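Local coordinates for malate dehydrogenase (Picrophilus torridus, PDB 4BGV), which probably catalyses the reversible NAD-dependent oxidation of (S)-malate to oxaloacetate, a step of the tricarboxylic acid cycle, at residues S6-G11 with A71-S76; T16-L21 with G27-F32; K60-C63 with S68-A71; D77-T82 with E109-Y114; G102-V107 with I120-N125. All coordinates share one frame; numbering follows the deposited sequence. Where two conformers were deposited one is given.

Interaction 1. Residues S6-G11 with A71-S76; sequences SVIGAG and AEMKGS
S6 and S76 meet hydroxyl to hydroxyl, and M73 packs beside them. The three residues carry most of this contact between strand 6-8 and the 71-76 connection. S6 OG donates a hydrogen bond to S76 OG at 2.6 Å. S76 OG in turn donates to M73 O, also at 2.6 Å. The two bonds form a short relay from the strand to the backbone of the turn. M73 O receives a second bond from S76 N at 3.0 Å, which closes the type II beta turn from M73 to S76. The side chain and the backbone of S76 thus grip the same carbonyl. The hydroxyl comes in at 128° to the C=O bond, tilted 21° from the carbonyl plane.

The M73 side chain packs against the S6 hydroxyl, with CG 3.6 Å from S6 OG. Its chain runs on extended, chi2 -167°, and SD makes the apolar contact, meeting I8 CD1 at 3.9 Å. The I8 and M73 side chains cross at about a right angle. All four touching residues are buried, so the relay satisfies hydroxyls inside the protein.

G9, A10 and G11 follow the strand and probably bind NAD(+). They take no part in the contact, which S6 and I8 make from the strand. Strand 4-8 sits between strands 28-33 and 78-81, and M73 also touches F32, I79 and, on helix 93-114, I111.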
# COMPACT_ATOMS: atom_id res chain seq x y z
N SER A 6 -9.88 -13.11 15.43
CA SER A 6 -10.31 -12.65 16.73
C SER A 6 -9.07 -12.21 17.50
O SER A 6 -8.05 -12.90 17.46
CB SER A 6 -11.03 -13.76 17.51
OG SER A 6 -12.30 -14.04 16.94
N VAL A 7 -9.17 -11.07 18.17
CA VAL A 7 -8.12 -10.57 19.05
C VAL A 7 -8.63 -10.50 20.48
O VAL A 7 -9.56 -9.75 20.80
CB VAL A 7 -7.65 -9.17 18.58
CG1 VAL A 7 -6.61 -8.59 19.51
CG2 VAL A 7 -7.12 -9.24 17.14
N ILE A 8 -8.03 -11.32 21.35
CA ILE A 8 -8.42 -11.35 22.75
C ILE A 8 -7.53 -10.36 23.51
O ILE A 8 -6.31 -10.52 23.56
CB ILE A 8 -8.31 -12.78 23.32
CG1 ILE A 8 -9.19 -13.75 22.53
CG2 ILE A 8 -8.69 -12.81 24.81
CD1 ILE A 8 -9.13 -15.20 23.05
N GLY A 9 -8.15 -9.32 24.06
CA GLY A 9 -7.43 -8.23 24.71
C GLY A 9 -7.55 -6.98 23.86
O GLY A 9 -7.16 -6.98 22.69
N ALA A 10 -8.12 -5.92 24.44
CA ALA A 10 -8.31 -4.67 23.72
C ALA A 10 -7.50 -3.52 24.30
O ALA A 10 -7.82 -2.35 24.09
CB ALA A 10 -9.80 -4.32 23.65
N GLY A 11 -6.43 -3.84 25.03
CA GLY A 11 -5.50 -2.84 25.51
C GLY A 11 -4.62 -2.37 24.36
O GLY A 11 -4.92 -2.62 23.19
N ALA A 71 -18.50 -16.82 22.21
CA ALA A 71 -19.17 -17.50 21.10
C ALA A 71 -18.97 -16.77 19.77
O ALA A 71 -18.96 -17.39 18.70
CB ALA A 71 -20.67 -17.69 21.41
N GLU A 72 -18.79 -15.45 19.84
CA GLU A 72 -18.52 -14.62 18.67
C GLU A 72 -17.19 -14.91 17.96
O GLU A 72 -16.96 -14.41 16.86
CB GLU A 72 -18.64 -13.12 19.03
CG GLU A 72 -20.04 -12.70 19.48
CD GLU A 72 -21.03 -12.66 18.33
OE1 GLU A 72 -20.61 -12.90 17.18
OE2 GLU A 72 -22.23 -12.40 18.58
N MET A 73 -16.33 -15.72 18.56
CA MET A 73 -15.08 -16.13 17.90
C MET A 73 -15.31 -17.22 16.85
O MET A 73 -14.42 -17.50 16.07
CB MET A 73 -14.05 -16.64 18.91
CG MET A 73 -13.58 -15.59 19.91
SD MET A 73 -12.11 -16.16 20.80
CE MET A 73 -12.71 -17.65 21.59
N LYS A 74 -16.50 -17.83 16.85
CA LYS A 74 -16.79 -18.93 15.94
C LYS A 74 -16.34 -18.63 14.51
O LYS A 74 -16.63 -17.56 13.96
CB LYS A 74 -18.27 -19.29 15.97
CG LYS A 74 -19.20 -18.14 15.62
CD LYS A 74 -20.67 -18.56 15.70
CE LYS A 74 -21.60 -17.39 15.44
NZ LYS A 74 -23.02 -17.83 15.43
N GLY A 75 -15.62 -19.58 13.91
CA GLY A 75 -15.18 -19.45 12.54
C GLY A 75 -13.95 -18.57 12.33
O GLY A 75 -13.64 -18.22 11.20
N SER A 76 -13.26 -18.23 13.42
CA SER A 76 -12.04 -17.44 13.30
C SER A 76 -10.93 -18.30 12.69
O SER A 76 -10.71 -19.42 13.12
CB SER A 76 -11.58 -16.94 14.68
OG SER A 76 -12.48 -15.96 15.21

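Interaction 2. Residues T16-L21 with G27-F32; sequences TVAQTL and GDIYIF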
# COMPACT_ATOMS: atom_id res chain seq x y z
N THR A 16 -3.79 -2.28 18.78
CA THR A 16 -2.82 -1.96 17.72
C THR A 16 -2.82 -3.08 16.69
O THR A 16 -2.78 -2.83 15.49
CB THR A 16 -1.41 -1.77 18.31
OG1 THR A 16 -1.45 -0.68 19.22
CG2 THR A 16 -0.37 -1.44 17.21
N VAL A 17 -2.86 -4.33 17.17
CA VAL A 17 -2.95 -5.46 16.27
C VAL A 17 -4.18 -5.30 15.39
O VAL A 17 -4.09 -5.47 14.17
CB VAL A 17 -3.02 -6.80 17.03
CG1 VAL A 17 -3.37 -7.94 16.08
CG2 VAL A 17 -1.68 -7.08 17.72
N ALA A 18 -5.32 -4.99 16.00
CA ALA A 18 -6.57 -4.85 15.25
C ALA A 18 -6.46 -3.74 14.19
O ALA A 18 -6.85 -3.93 13.03
CB ALA A 18 -7.74 -4.59 16.20
N GLN A 19 -5.91 -2.59 14.59
CA GLN A 19 -5.78 -1.48 13.64
C GLN A 19 -4.80 -1.85 12.52
O GLN A 19 -4.99 -1.47 11.36
CB GLN A 19 -5.34 -0.20 14.34
CG GLN A 19 -5.09 0.99 13.39
CD GLN A 19 -6.38 1.50 12.72
OE1 GLN A 19 -7.02 2.45 13.20
NE2 GLN A 19 -6.74 0.90 11.59
N THR A 20 -3.76 -2.60 12.88
CA THR A 20 -2.76 -3.04 11.91
C THR A 20 -3.34 -4.02 10.89
O THR A 20 -3.12 -3.89 9.66
CB THR A 20 -1.54 -3.67 12.63
OG1 THR A 20 -0.97 -2.69 13.49
CG2 THR A 20 -0.48 -4.12 11.62
N LEU A 21 -4.07 -5.02 11.39
CA LEU A 21 -4.76 -5.97 10.51
C LEU A 21 -5.72 -5.27 9.57
O LEU A 21 -5.85 -5.66 8.41
CB LEU A 21 -5.53 -7.01 11.33
CG LEU A 21 -4.60 -7.93 12.16
CD1 LEU A 21 -5.43 -8.84 13.05
CD2 LEU A 21 -3.67 -8.75 11.26
N GLY A 27 -8.38 -9.27 7.15
CA GLY A 27 -9.66 -9.94 7.22
C GLY A 27 -10.56 -9.21 8.19
O GLY A 27 -10.18 -8.17 8.70
N ASP A 28 -11.76 -9.74 8.43
CA ASP A 28 -12.63 -9.16 9.45
C ASP A 28 -12.00 -9.36 10.82
O ASP A 28 -11.30 -10.34 11.06
CB ASP A 28 -14.01 -9.83 9.40
CG ASP A 28 -14.73 -9.57 8.08
OD1 ASP A 28 -14.60 -8.45 7.53
OD2 ASP A 28 -15.43 -10.48 7.60
N ILE A 29 -12.25 -8.42 11.72
CA ILE A 29 -11.55 -8.43 13.00
C ILE A 29 -12.56 -8.29 14.13
O ILE A 29 -13.30 -7.31 14.19
CB ILE A 29 -10.56 -7.27 13.06
CG1 ILE A 29 -9.49 -7.43 11.97
CG2 ILE A 29 -9.87 -7.20 14.42
CD1 ILE A 29 -9.12 -6.13 11.32
N TYR A 30 -12.62 -9.30 14.99
CA TYR A 30 -13.45 -9.24 16.20
C TYR A 30 -12.57 -9.10 17.45
O TYR A 30 -11.63 -9.89 17.65
CB TYR A 30 -14.31 -10.50 16.34
CG TYR A 30 -15.51 -10.56 15.41
CD1 TYR A 30 -15.57 -9.80 14.25
CD2 TYR A 30 -16.61 -11.37 15.71
CE1 TYR A 30 -16.67 -9.85 13.41
CE2 TYR A 30 -17.71 -11.44 14.87
CZ TYR A 30 -17.73 -10.67 13.72
OH TYR A 30 -18.83 -10.73 12.88
N ILE A 31 -12.85 -8.09 18.27
CA ILE A 31 -12.01 -7.78 19.43
C ILE A 31 -12.77 -8.14 20.69
O ILE A 31 -13.98 -7.93 20.77
CB ILE A 31 -11.61 -6.28 19.48
CG1 ILE A 31 -11.11 -5.79 18.11
CG2 ILE A 31 -10.53 -6.02 20.54
CD1 ILE A 31 -10.80 -4.32 18.08
N PHE A 32 -12.06 -8.71 21.68
CA PHE A 32 -12.67 -9.14 22.94
C PHE A 32 -11.90 -8.60 24.14
O PHE A 32 -10.67 -8.59 24.15
CB PHE A 32 -12.72 -10.68 23.01
CG PHE A 32 -13.49 -11.30 21.88
CD1 PHE A 32 -12.90 -11.48 20.63
CD2 PHE A 32 -14.81 -11.69 22.06
CE1 PHE A 32 -13.62 -12.03 19.57
CE2 PHE A 32 -15.54 -12.26 21.01
CZ PHE A 32 -14.94 -12.43 19.76
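A18 packs against I29 and I31 in the first beta-alpha-beta unit of the Rossmann fold, formed by strand 4-8, helix 12-23 and strand 28-33. Helix segment 16-21 runs back antiparallel to strand 28-32, at 168° between their directions. Their axes approach to 9.0 Å, and the small A18 sits at the interface.

The tight part is the alanine methyl. A18 CB meets I31 CD1 at 3.6 Å and I29 CG2 at 3.8 Å, so two isoleucines of the strand share one CB. One turn on, L21 CB touches I29 CD1 at 3.7 Å. That same methyl lies 3.6 Å from A18 O. It gets there with chi2 of I29 at 140°, well off a staggered position. No hydrogen bond crosses, and the contact is wholly apolar in its side chains.

Against this buried patch, the other face of the strand is looser. D28 and Y30 point that way and are partly exposed, and the carboxylate of D28 pairs with R2, outside the contact. The far side of the helix is not open but covered by the second subunit: T16 and Q19 pack on its Y232, and T20 on its W53. T20 also turns its hydroxyl back onto the helix. T20 OG1 donates to T16 O at 2.7 Å from above the carbonyl plane, while T20 N reaches that oxygen from the opposite face.

Interaction 3. Residues K60-C63 with S68-A71; sequences KGFC and SKYA
F62 and C63, at the end of edge strand 59-63 of the Rossmann sheet, meet K69 of the 3-10 segment that follows in the chain. Strand 59-63 is the outermost strand on its side of the parallel sheet within this chain. The segment 68-71 folds back beside its C-terminal end.

K69 makes all the contacts from its side. Its aliphatic stem lies against the backbone of C63. K69 CG is 3.1 Å from C63 O, and K69 CB is 3.3 Å from the same oxygen. These are close carbon-to-oxygen approaches, and no hydrogen bond crosses the contact. C63 takes part through its carbonyl, as its CB points away from the 3-10 segment.

The lysine chain turns at its CB-CG bond, chi2 -78°, which brings CD to 4.1 Å from F62 CD1. The approach to the ring is oblique, and the two side chains cross at about a right angle. The phenyl group also meets the ring of F32 on the neighbouring strand, with the planes at about 25°. E72 touches F62 too.

The 3-10 turn is held by its own backbone bond, from A71 N to S68 O at 3.0 Å. S68 OG is hydrogen-bonded to D66 OD1, two residues earlier. Y70 points away from the strand and packs on A110 and Y114 of helix 93-114. K69 itself is exposed. The contact thus packs a 3-10 segment on the C-terminal end of an edge strand, in the connection from strand 59-63 to strand 78-81 of the Rossmann sheet.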
# COMPACT_ATOMS: atom_id res chain seq x y z
N LYS A 60 -15.61 -5.53 14.90
CA LYS A 60 -16.57 -5.54 16.01
C LYS A 60 -15.88 -5.76 17.35
O LYS A 60 -14.79 -6.36 17.39
CB LYS A 60 -17.62 -6.64 15.79
CG LYS A 60 -18.50 -6.44 14.57
CD LYS A 60 -19.60 -7.49 14.52
CE LYS A 60 -20.54 -7.28 13.34
NZ LYS A 60 -21.42 -6.10 13.53
N GLY A 61 -16.48 -5.28 18.43
CA GLY A 61 -15.92 -5.51 19.76
C GLY A 61 -16.95 -6.05 20.74
O GLY A 61 -18.12 -5.68 20.67
N PHE A 62 -16.51 -6.90 21.68
CA PHE A 62 -17.42 -7.57 22.60
C PHE A 62 -16.86 -7.59 24.01
O PHE A 62 -15.64 -7.68 24.19
CB PHE A 62 -17.65 -9.00 22.14
CG PHE A 62 -18.24 -9.10 20.77
CD1 PHE A 62 -19.61 -9.00 20.58
CD2 PHE A 62 -17.42 -9.25 19.66
CE1 PHE A 62 -20.17 -9.07 19.31
CE2 PHE A 62 -17.96 -9.32 18.38
CZ PHE A 62 -19.34 -9.24 18.21
N CYS A 63 -17.74 -7.51 25.01
CA CYS A 63 -17.32 -7.61 26.40
C CYS A 63 -17.41 -9.05 26.88
O CYS A 63 -18.46 -9.69 26.78
CB CYS A 63 -18.17 -6.70 27.30
SG CYS A 63 -17.66 -6.76 29.04
N SER A 68 -19.92 -16.18 27.73
CA SER A 68 -20.77 -16.56 26.61
C SER A 68 -20.47 -15.72 25.35
O SER A 68 -20.66 -16.17 24.22
CB SER A 68 -22.24 -16.46 26.98
OG SER A 68 -22.59 -15.12 27.28
N LYS A 69 -19.99 -14.49 25.55
CA LYS A 69 -19.62 -13.63 24.42
C LYS A 69 -18.49 -14.19 23.56
O LYS A 69 -18.35 -13.81 22.39
CB LYS A 69 -19.28 -12.22 24.90
CG LYS A 69 -20.53 -11.38 25.19
CD LYS A 69 -21.14 -10.88 23.90
CE LYS A 69 -22.61 -10.55 24.09
NZ LYS A 69 -22.84 -9.78 25.35
N TYR A 70 -17.67 -15.08 24.11
CA TYR A 70 -16.62 -15.71 23.31
C TYR A 70 -17.19 -16.54 22.16
O TYR A 70 -16.47 -16.94 21.26
CB TYR A 70 -15.72 -16.59 24.18
CG TYR A 70 -14.61 -15.86 24.91
CD1 TYR A 70 -13.62 -15.19 24.20
CD2 TYR A 70 -14.55 -15.87 26.29
CE1 TYR A 70 -12.60 -14.54 24.87
CE2 TYR A 70 -13.52 -15.22 26.96
CZ TYR A 70 -12.55 -14.56 26.25
OH TYR A 70 -11.53 -13.92 26.91
N ALA A 71 -18.50 -16.82 22.21
CA ALA A 71 -19.17 -17.50 21.10
C ALA A 71 -18.97 -16.77 19.77
O ALA A 71 -18.96 -17.39 18.70
CB ALA A 71 -20.67 -17.69 21.41

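Interaction 4. Residues D77-T82 with E109-Y114; sequences DVIVVT and EAIKKY
I111 of helix 93-114 faces I79 and V81 of strand 78-81. The strand and helix are the first two elements of a beta-alpha-beta unit of the Rossmann fold, which strand 119-122 completes. The nearest CA atoms, those of I79 and I111, are 8.5 Å apart. Long branched side chains therefore bridge the gap between helix and sheet.

The I111 side chain can be followed outward. At CB it divides into two branches, and both reach I79. The short branch CG2 lies 4.0 Å from I79 CD1. The long branch starts at CG1, which meets the same methyl at 3.9 Å. The end of I79 therefore rests between the two arms of I111. With chi1 of I111 at -69°, CG1 stands beside the backbone N and CG2 anti to it. Beyond CG1 the chain is extended, with chi2 at 166°, and CD1 passes on to the next inward-facing residue of the strand. There it meets V81 CG2 at 4.2 Å. I79 and I111 reach toward each other tip to tip, and V81 gives a lighter touch.

All three residues are buried, and the contact holds no polar bond. I120 of strand 119-122 touches each of them and closes the same apolar layer. I8 also packs on I79. V78 and V80 face the other side of the sheet, where helix 232-246 lies.

K112 and K113, in the last turn of the helix, are exposed. There K113 CG sits over the centre of the Y114 ring, 3.9 Å above its plane.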
# COMPACT_ATOMS: atom_id res chain seq x y z
N ASP A 77 -10.25 -17.78 11.68
CA ASP A 77 -9.11 -18.50 11.12
C ASP A 77 -7.93 -18.42 12.09
O ASP A 77 -7.20 -19.39 12.26
CB ASP A 77 -8.72 -17.92 9.76
CG ASP A 77 -7.68 -18.77 9.05
OD1 ASP A 77 -7.83 -20.01 9.03
OD2 ASP A 77 -6.71 -18.19 8.52
N VAL A 78 -7.76 -17.25 12.71
CA VAL A 78 -6.70 -17.00 13.67
C VAL A 78 -7.27 -16.29 14.89
O VAL A 78 -8.13 -15.42 14.75
CB VAL A 78 -5.56 -16.15 13.07
CG1 VAL A 78 -4.53 -15.76 14.13
CG2 VAL A 78 -4.90 -16.91 11.91
N ILE A 79 -6.82 -16.71 16.07
CA ILE A 79 -7.10 -15.99 17.30
C ILE A 79 -5.77 -15.50 17.88
O ILE A 79 -4.83 -16.28 18.03
CB ILE A 79 -7.77 -16.91 18.33
CG1 ILE A 79 -9.10 -17.43 17.77
CG2 ILE A 79 -7.98 -16.19 19.68
CD1 ILE A 79 -9.78 -18.47 18.65
N VAL A 80 -5.71 -14.21 18.19
CA VAL A 80 -4.52 -13.60 18.75
C VAL A 80 -4.76 -13.39 20.25
O VAL A 80 -5.70 -12.69 20.63
CB VAL A 80 -4.24 -12.23 18.09
CG1 VAL A 80 -2.96 -11.63 18.64
CG2 VAL A 80 -4.17 -12.37 16.57
N VAL A 81 -3.93 -14.00 21.08
CA VAL A 81 -4.11 -13.89 22.53
C VAL A 81 -3.19 -12.82 23.12
O VAL A 81 -1.97 -13.02 23.21
CB VAL A 81 -3.88 -15.25 23.22
CG1 VAL A 81 -4.10 -15.15 24.74
CG2 VAL A 81 -4.81 -16.31 22.63
N THR A 82 -3.76 -11.69 23.54
CA THR A 82 -2.97 -10.62 24.14
C THR A 82 -3.48 -10.31 25.54
O THR A 82 -3.16 -9.27 26.10
CB THR A 82 -3.04 -9.30 23.34
OG1 THR A 82 -4.31 -8.66 23.56
CG2 THR A 82 -2.87 -9.56 21.86
N GLU A 109 -9.47 -22.67 27.38
CA GLU A 109 -10.73 -23.40 27.57
C GLU A 109 -11.87 -22.78 26.77
O GLU A 109 -12.69 -23.50 26.20
CB GLU A 109 -11.07 -23.53 29.07
CG GLU A 109 -10.16 -24.58 29.74
CD GLU A 109 -10.12 -24.47 31.25
OE1 GLU A 109 -10.73 -23.53 31.82
OE2 GLU A 109 -9.45 -25.33 31.87
N ALA A 110 -11.93 -21.45 26.74
CA ALA A 110 -12.92 -20.76 25.91
C ALA A 110 -12.69 -21.00 24.41
O ALA A 110 -13.64 -21.14 23.66
CB ALA A 110 -12.93 -19.25 26.22
N ILE A 111 -11.43 -21.03 23.99
CA ILE A 111 -11.12 -21.32 22.59
C ILE A 111 -11.55 -22.74 22.20
O ILE A 111 -12.12 -22.96 21.13
CB ILE A 111 -9.61 -21.12 22.29
CG1 ILE A 111 -9.24 -19.64 22.36
CG2 ILE A 111 -9.26 -21.70 20.94
CD1 ILE A 111 -7.71 -19.37 22.42
N LYS A 112 -11.29 -23.70 23.08
CA LYS A 112 -11.70 -25.07 22.84
C LYS A 112 -13.21 -25.17 22.71
O LYS A 112 -13.73 -25.89 21.86
CB LYS A 112 -11.23 -25.98 23.98
CG LYS A 112 -11.67 -27.43 23.83
CD LYS A 112 -11.23 -28.24 25.02
CE LYS A 112 -11.43 -29.73 24.77
NZ LYS A 112 -10.73 -30.55 25.80
N LYS A 113 -13.92 -24.42 23.54
CA LYS A 113 -15.38 -24.46 23.56
C LYS A 113 -16.00 -23.77 22.35
O LYS A 113 -17.00 -24.25 21.80
CB LYS A 113 -15.91 -23.83 24.84
CG LYS A 113 -17.45 -23.82 24.94
CD LYS A 113 -17.89 -23.28 26.28
CE LYS A 113 -19.39 -23.43 26.49
NZ LYS A 113 -19.76 -22.97 27.86
N TYR A 114 -15.44 -22.64 21.92
CA TYR A 114 -16.14 -21.83 20.93
C TYR A 114 -15.53 -21.77 19.53
O TYR A 114 -16.21 -21.43 18.56
CB TYR A 114 -16.32 -20.40 21.45
CG TYR A 114 -17.25 -20.30 22.63
CD1 TYR A 114 -18.61 -20.55 22.50
CD2 TYR A 114 -16.77 -19.94 23.88
CE1 TYR A 114 -19.47 -20.45 23.58
CE2 TYR A 114 -17.63 -19.83 24.97
CZ TYR A 114 -18.98 -20.09 24.81
OH TYR A 114 -19.84 -19.98 25.89

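Interaction 5. Residues G102-V107 with I120-N125; sequences GIMKSV and IVVVTN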
# COMPACT_ATOMS: atom_id res chain seq x y z
N GLY A 102 -2.71 -18.92 34.47
CA GLY A 102 -4.11 -19.10 34.80
C GLY A 102 -5.02 -18.43 33.78
O GLY A 102 -6.05 -18.98 33.42
N ILE A 103 -4.62 -17.25 33.33
CA ILE A 103 -5.38 -16.54 32.30
C ILE A 103 -5.37 -17.34 30.98
O ILE A 103 -6.40 -17.48 30.33
CB ILE A 103 -4.83 -15.11 32.09
CG1 ILE A 103 -5.05 -14.27 33.35
CG2 ILE A 103 -5.49 -14.43 30.90
CD1 ILE A 103 -4.29 -12.96 33.37
N MET A 104 -4.21 -17.90 30.63
CA MET A 104 -4.12 -18.70 29.41
C MET A 104 -4.98 -19.95 29.52
O MET A 104 -5.59 -20.38 28.54
CB MET A 104 -2.66 -19.11 29.11
CG MET A 104 -1.70 -17.96 28.83
SD MET A 104 -2.15 -16.94 27.41
CE MET A 104 -2.98 -15.59 28.23
N LYS A 105 -5.03 -20.54 30.71
CA LYS A 105 -5.85 -21.73 30.93
C LYS A 105 -7.32 -21.43 30.63
O LYS A 105 -7.96 -22.16 29.87
CB LYS A 105 -5.66 -22.31 32.35
CG LYS A 105 -6.40 -23.63 32.58
CD LYS A 105 -5.92 -24.36 33.85
CE LYS A 105 -6.64 -25.70 34.04
NZ LYS A 105 -8.11 -25.54 34.27
N SER A 106 -7.85 -20.35 31.19
CA SER A 106 -9.25 -20.01 30.95
C SER A 106 -9.50 -19.54 29.52
O SER A 106 -10.53 -19.86 28.93
CB SER A 106 -9.77 -18.99 31.97
OG SER A 106 -9.20 -17.71 31.75
N VAL A 107 -8.56 -18.78 28.95
CA VAL A 107 -8.67 -18.39 27.55
C VAL A 107 -8.65 -19.62 26.63
O VAL A 107 -9.48 -19.73 25.73
CB VAL A 107 -7.58 -17.38 27.12
CG1 VAL A 107 -7.48 -17.29 25.60
CG2 VAL A 107 -7.89 -15.99 27.69
N ILE A 120 -3.71 -20.33 16.52
CA ILE A 120 -3.55 -19.37 17.61
C ILE A 120 -2.19 -18.70 17.56
O ILE A 120 -1.18 -19.37 17.39
CB ILE A 120 -3.70 -20.06 19.00
CG1 ILE A 120 -4.85 -21.08 18.96
CG2 ILE A 120 -3.88 -19.00 20.11
CD1 ILE A 120 -6.24 -20.47 18.65
N VAL A 121 -2.18 -17.38 17.70
CA VAL A 121 -0.94 -16.61 17.87
C VAL A 121 -0.93 -16.03 19.27
O VAL A 121 -1.74 -15.15 19.60
CB VAL A 121 -0.81 -15.47 16.82
CG1 VAL A 121 0.39 -14.58 17.15
CG2 VAL A 121 -0.66 -16.07 15.40
N VAL A 122 -0.04 -16.55 20.11
CA VAL A 122 -0.00 -16.16 21.52
C VAL A 122 1.04 -15.08 21.74
O VAL A 122 2.18 -15.23 21.34
CB VAL A 122 0.31 -17.39 22.42
CG1 VAL A 122 0.26 -17.01 23.90
CG2 VAL A 122 -0.68 -18.50 22.14
N VAL A 123 0.63 -13.98 22.39
CA VAL A 123 1.47 -12.80 22.56
C VAL A 123 1.90 -12.58 24.01
O VAL A 123 3.00 -12.11 24.28
CB VAL A 123 0.71 -11.54 22.11
CG1 VAL A 123 1.47 -10.24 22.46
CG2 VAL A 123 0.38 -11.63 20.60
N THR A 124 1.01 -12.91 24.94
CA THR A 124 1.28 -12.78 26.37
C THR A 124 2.68 -13.31 26.76
O THR A 124 3.02 -14.46 26.46
CB THR A 124 0.18 -13.51 27.17
OG1 THR A 124 -1.12 -13.11 26.69
CG2 THR A 124 0.28 -13.19 28.66
N ASN A 125 3.49 -12.48 27.40
CA ASN A 125 4.89 -12.82 27.71
C ASN A 125 5.05 -13.59 29.04
O ASN A 125 4.35 -13.30 30.00
CB ASN A 125 5.75 -11.55 27.69
CG ASN A 125 7.20 -11.79 28.09
OD1 ASN A 125 8.03 -12.19 27.28
ND2 ASN A 125 7.51 -11.53 29.36
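T124 OG1 is hydrogen-bonded to A83 O, and the methyl CE of M104 packs against it. CE lies 3.5 Å from that oxygen, so the buried hydroxyl has a polar partner and an apolar neighbour. The sulfur of M104 is a little farther, with SD 4.0 Å from T124 OG1. M104 and T124 meet tip to tip.

The methionine reaches this place by folding. Its chi2 is -60° and chi3 97°, so the chain bends twice instead of running straight from the helix. CE also lies 3.9 Å from T124 CB. SD touches V122 as well, at 4.3 Å from CG1. V122 is on the strand and T124 in the loop after it, so one side chain covers the junction of the two. No hydrogen bond joins the segments.

M104 has further apolar neighbours. M130, A133 and I134 of helix 127-138 touch it, and so does V81 of strand 78-81. It thus lies between the two helices and the sheet.

The helix has a gripped oxygen of its own. I103 O accepts the helical bond from V107 N at 2.9 Å. It also accepts a bond from S106 OG at 3.1 Å, where the serine hydroxyl turns back onto the backbone.

V123, T124 and N125 probably bind NAD(+), and N125 probably also contacts substrate. N125 touches H180, the likely proton acceptor. Loops at the C-terminal ends of the parallel strands form the nucleotide site of a Rossmann fold, and the loop after strand 119-122 fits that pattern.

All five contacts belong to the NAD-binding Rossmann domain and reach its one parallel sheet. Interactions 1, 2, 4 and 5 are buried, whereas interaction 3 lies at the surface beside an edge strand. Interactions 4 and 5 use the same helix 93-114, against neighbouring strands. Interaction 2 is the corresponding helix-to-strand packing on the opposite face. These three are mainly apolar across the interface. Interaction 1 differs, since serine hydroxyls join strand and turn by hydrogen bonding. Interaction 3 rests on a lysine stem instead. Interactions 1 and 3 share A71, and Y114 of interaction 4 packs on that residue.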